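Local coordinates for protein Tv2483 (Treponema vincentii, PDB 6DET) that binds L-arginine selectively as the solute-binding lipoprotein of what is probably an ABC-type amino-acid importer, at residues N56-Y61 with F79-W84. Sequence-based numbering, arbitrary orientation.
Sequences NEIVGY and FYPIQW. With ARG (arginine), chain B.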
ATOM      1  N   ASN A  56       6.645  18.497   7.585  1.00 48.49           N
ATOM      2  CA  ASN A  56       6.779  18.128   6.180  1.00 43.49           C
ATOM      3  C   ASN A  56       7.862  17.076   5.955  1.00 45.86           C
ATOM      4  O   ASN A  56       8.442  16.987   4.869  1.00 50.47           O
ATOM      5  CB  ASN A  56       7.004  19.360   5.278  1.00 53.42           C
ATOM      6  CG  ASN A  56       6.198  19.264   3.998  1.00 52.51           C
ATOM      7  OD1 ASN A  56       5.210  18.529   3.941  1.00 50.91           O
ATOM      8  ND2 ASN A  56       6.639  19.929   2.958  1.00 57.75           N
ATOM      9  N   GLU A  57       8.125  16.258   6.972  1.00 39.59           N
ATOM     10  CA  GLU A  57       8.984  15.084   6.813  1.00 37.55           C
ATOM     11  C   GLU A  57       8.121  13.865   6.490  1.00 40.34           C
ATOM     12  O   GLU A  57       6.968  13.761   6.927  1.00 39.96           O
ATOM     13  CB  GLU A  57       9.799  14.825   8.084  1.00 58.49           C
ATOM     14  CG  GLU A  57      10.699  15.981   8.521  1.00 82.45           C
ATOM     15  CD  GLU A  57      11.894  16.186   7.596  1.00107.43           C
ATOM     16  OE1 GLU A  57      12.481  17.289   7.612  1.00122.72           O
ATOM     17  OE2 GLU A  57      12.244  15.244   6.853  1.00114.37           O
ATOM     18  N   ILE A  58       8.675  12.944   5.708  1.00 35.84           N
ATOM     19  CA  ILE A  58       7.973  11.698   5.409  1.00 34.75           C
ATOM     20  C   ILE A  58       8.111  10.761   6.601  1.00 32.03           C
ATOM     21  O   ILE A  58       9.231  10.482   7.049  1.00 37.17           O
ATOM     22  CB  ILE A  58       8.521  11.039   4.129  1.00 54.03           C
ATOM     23  CG1 ILE A  58       8.422  11.988   2.934  1.00 55.28           C
ATOM     24  CG2 ILE A  58       7.746   9.760   3.819  1.00 71.52           C
ATOM     25  CD1 ILE A  58       9.064  11.441   1.651  1.00 52.76           C
ATOM     26  N   VAL A  59       6.975  10.268   7.106  1.00 35.27           N
ATOM     27  CA  VAL A  59       6.926   9.430   8.300  1.00 36.41           C
ATOM     28  C   VAL A  59       5.937   8.313   8.037  1.00 35.57           C
ATOM     29  O   VAL A  59       5.117   8.386   7.119  1.00 35.35           O
ATOM     30  CB  VAL A  59       6.512  10.218   9.560  1.00 44.18           C
ATOM     31  CG1 VAL A  59       7.578  11.246   9.926  1.00 50.04           C
ATOM     32  CG2 VAL A  59       5.164  10.908   9.344  1.00 38.34           C
ATOM     33  N   GLY A  60       6.030   7.262   8.849  1.00 31.62           N
ATOM     34  CA  GLY A  60       5.010   6.248   8.799  1.00 32.70           C
ATOM     35  C   GLY A  60       5.581   4.874   9.051  1.00 31.72           C
ATOM     36  O   GLY A  60       6.788   4.710   9.262  1.00 33.41           O
ATOM     37  N   TYR A  61       4.683   3.893   9.040  1.00 28.87           N
ATOM     38  CA  TYR A  61       5.051   2.511   9.329  1.00 26.24           C
ATOM     39  C   TYR A  61       6.101   2.011   8.349  1.00 30.02           C
ATOM     40  O   TYR A  61       7.097   1.403   8.751  1.00 33.00           O
ATOM     41  CB  TYR A  61       3.806   1.646   9.264  1.00 29.05           C
ATOM     42  CG  TYR A  61       3.984   0.207   9.671  1.00 28.32           C
ATOM     43  CD1 TYR A  61       4.436  -0.136  10.948  1.00 29.09           C
ATOM     44  CD2 TYR A  61       3.637  -0.817   8.798  1.00 35.32           C
ATOM     45  CE1 TYR A  61       4.558  -1.483  11.339  1.00 33.21           C
ATOM     46  CE2 TYR A  61       3.742  -2.151   9.184  1.00 29.50           C
ATOM     47  CZ  TYR A  61       4.204  -2.469  10.460  1.00 30.21           C
ATOM     48  OH  TYR A  61       4.318  -3.770  10.885  1.00 32.32           O
ATOM     49  N   PHE A  79      13.969   8.029   0.547  1.00 37.36           N
ATOM     50  CA  PHE A  79      12.535   7.883   0.333  1.00 36.15           C
ATOM     51  C   PHE A  79      12.190   8.837  -0.788  1.00 42.97           C
ATOM     52  O   PHE A  79      12.304  10.047  -0.620  1.00 40.17           O
ATOM     53  CB  PHE A  79      11.753   8.145   1.616  1.00 36.93           C
ATOM     54  CG  PHE A  79      12.017   7.101   2.674  1.00 30.56           C
ATOM     55  CD1 PHE A  79      11.405   5.874   2.589  1.00 32.51           C
ATOM     56  CD2 PHE A  79      12.899   7.343   3.710  1.00 37.85           C
ATOM     57  CE1 PHE A  79      11.649   4.881   3.541  1.00 37.76           C
ATOM     58  CE2 PHE A  79      13.164   6.355   4.665  1.00 38.10           C
ATOM     59  CZ  PHE A  79      12.519   5.131   4.581  1.00 34.95           C
ATOM     60  N   TYR A  80      11.840   8.283  -1.945  1.00 34.69           N
ATOM     61  CA  TYR A  80      11.703   9.058  -3.166  1.00 39.98           C
ATOM     62  C   TYR A  80      10.229   9.133  -3.518  1.00 36.09           C
ATOM     63  O   TYR A  80       9.619   8.098  -3.843  1.00 36.09           O
ATOM     64  CB  TYR A  80      12.487   8.457  -4.334  1.00 50.09           C
ATOM     65  CG  TYR A  80      12.444   9.383  -5.549  1.00 88.97           C
ATOM     66  CD1 TYR A  80      12.593  10.762  -5.396  1.00126.91           C
ATOM     67  CD2 TYR A  80      12.232   8.895  -6.832  1.00108.25           C
ATOM     68  CE1 TYR A  80      12.537  11.623  -6.476  1.00144.10           C
ATOM     69  CE2 TYR A  80      12.180   9.759  -7.926  1.00124.52           C
ATOM     70  CZ  TYR A  80      12.333  11.123  -7.736  1.00128.84           C
ATOM     71  OH  TYR A  80      12.283  12.001  -8.796  1.00105.35           O
ATOM     72  N   PRO A  81       9.609  10.303  -3.449  1.00 39.90           N
ATOM     73  CA  PRO A  81       8.199  10.402  -3.843  1.00 38.08           C
ATOM     74  C   PRO A  81       8.032  10.150  -5.332  1.00 45.32           C
ATOM     75  O   PRO A  81       8.676  10.799  -6.162  1.00 45.19           O
ATOM     76  CB  PRO A  81       7.823  11.838  -3.468  1.00 39.82           C
ATOM     77  CG  PRO A  81       8.837  12.272  -2.473  1.00 45.71           C
ATOM     78  CD  PRO A  81      10.099  11.538  -2.811  1.00 42.02           C
ATOM     79  N   ILE A  82       7.131   9.235  -5.663  1.00 35.14           N
ATOM     80  CA  ILE A  82       6.844   8.853  -7.037  1.00 37.25           C
ATOM     81  C   ILE A  82       5.384   9.111  -7.371  1.00 41.73           C
ATOM     82  O   ILE A  82       4.525   9.266  -6.493  1.00 42.63           O
ATOM     83  CB  ILE A  82       7.173   7.390  -7.325  1.00 32.50           C
ATOM     84  CG1 ILE A  82       6.365   6.450  -6.411  1.00 33.80           C
ATOM     85  CG2 ILE A  82       8.698   7.145  -7.142  1.00 37.17           C
ATOM     86  CD1 ILE A  82       6.409   4.986  -6.833  1.00 39.69           C
ATOM     87  N   GLN A  83       5.125   9.156  -8.677  1.00 40.86           N
ATOM     88  CA  GLN A  83       3.774   9.067  -9.228  1.00 49.12           C
ATOM     89  C   GLN A  83       3.390   7.592  -9.277  1.00 48.98           C
ATOM     90  O   GLN A  83       4.077   6.793  -9.922  1.00 37.34           O
ATOM     91  CB  GLN A  83       3.724   9.685 -10.624  1.00 72.91           C
ATOM     92  CG  GLN A  83       2.363   9.651 -11.275  1.00 96.13           C
ATOM     93  CD  GLN A  83       1.364  10.500 -10.530  1.00 96.97           C
ATOM     94  OE1 GLN A  83       0.509   9.989  -9.803  1.00109.31           O
ATOM     95  NE2 GLN A  83       1.477  11.809 -10.695  1.00 78.10           N
ATOM     96  N   TRP A  84       2.318   7.208  -8.576  1.00 35.94           N
ATOM     97  CA  TRP A  84       2.065   5.786  -8.410  1.00 38.99           C
ATOM     98  C   TRP A  84       1.937   5.084  -9.755  1.00 33.29           C
ATOM     99  O   TRP A  84       2.352   3.927  -9.897  1.00 36.78           O
ATOM    100  CB  TRP A  84       0.795   5.573  -7.571  1.00 35.94           C
ATOM    101  CG  TRP A  84       0.631   4.166  -7.012  1.00 30.55           C
ATOM    102  CD1 TRP A  84      -0.392   3.279  -7.292  1.00 36.44           C
ATOM    103  CD2 TRP A  84       1.472   3.506  -6.057  1.00 32.91           C
ATOM    104  NE1 TRP A  84      -0.218   2.116  -6.586  1.00 34.51           N
ATOM    105  CE2 TRP A  84       0.912   2.226  -5.822  1.00 32.25           C
ATOM    106  CE3 TRP A  84       2.643   3.862  -5.385  1.00 31.53           C
ATOM    107  CZ2 TRP A  84       1.486   1.306  -4.954  1.00 28.48           C
ATOM    108  CZ3 TRP A  84       3.218   2.939  -4.505  1.00 28.26           C
ATOM    109  CH2 TRP A  84       2.634   1.675  -4.303  1.00 29.25           C
TER
HETATM  110  N   ARG B 500      -2.563  -1.040  -2.260  1.00 27.15           N
HETATM  111  CA  ARG B 500      -2.469  -0.037  -3.352  1.00 34.97           C
HETATM  112  C   ARG B 500      -1.654  -0.616  -4.502  1.00 36.76           C
HETATM  113  O   ARG B 500      -0.892  -1.573  -4.266  1.00 30.75           O
HETATM  114  CB  ARG B 500      -1.816   1.254  -2.858  1.00 31.47           C
HETATM  115  CG  ARG B 500      -2.638   2.023  -1.830  1.00 33.97           C
HETATM  116  CD  ARG B 500      -1.938   3.265  -1.284  1.00 34.94           C
HETATM  117  NE  ARG B 500      -1.740   4.241  -2.337  1.00 33.12           N
HETATM  118  CZ  ARG B 500      -0.571   4.536  -2.895  1.00 33.39           C
HETATM  119  NH1 ARG B 500      -0.556   5.427  -3.889  1.00 33.84           N
HETATM  120  NH2 ARG B 500       0.556   3.947  -2.492  1.00 32.76           N
HETATM  121  OXT ARG B 500      -1.745  -0.121  -5.634  1.00 29.36           O
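The CA atoms of I58 and F79 are the nearest pair across the segments, 7.8 Å apart, and no hydrogen bond joins 56-61 to 79-84. The contact is apolar and small, about 104 Å² in all. I58 carries one side of it. Its CG1 branch is anti to the carbonyl carbon (chi1 -57°) and runs on extended through chi2, which brings the terminal methyl to the strand end. I58 CD1 lies 4.2 Å from F79 O and 4.3 Å from F79 CB. The same methyl meets the proline ring, with I58 CD1 4.2 Å from P81 CG. F79 and P81 thus both touch one methyl group, while the phenyl ring of F79 turns off toward F66 and T67 of helix 61-73.

Beyond P81 the chain continues into the arginine pocket. W84 lays one face of its indole against the guanidinium of the bound arginine, whose NH2 stands 3.3 Å above the ring plane, nearer the edge of the ring than its middle. The indole N-H also reaches the ligand carboxylate: W84 NE1 donates to ARG OXT at 2.9 Å, with a bent angle of 147°. One side chain therefore meets both ends of the ligand. S43, R109 and E148 are among the other residues that hydrogen-bond the arginine.

Both segments belong to the family 3 extracellular solute-binding fold, and their contact lies at its surface. I58 is in the small antiparallel pair 51-52 and 58-59. F79 to P81 form the last part of strand 76-81, which runs parallel to strand 37-42 in the main sheet. Helix 61-73 connects the two segments, and its I63 touches both I58 and F79.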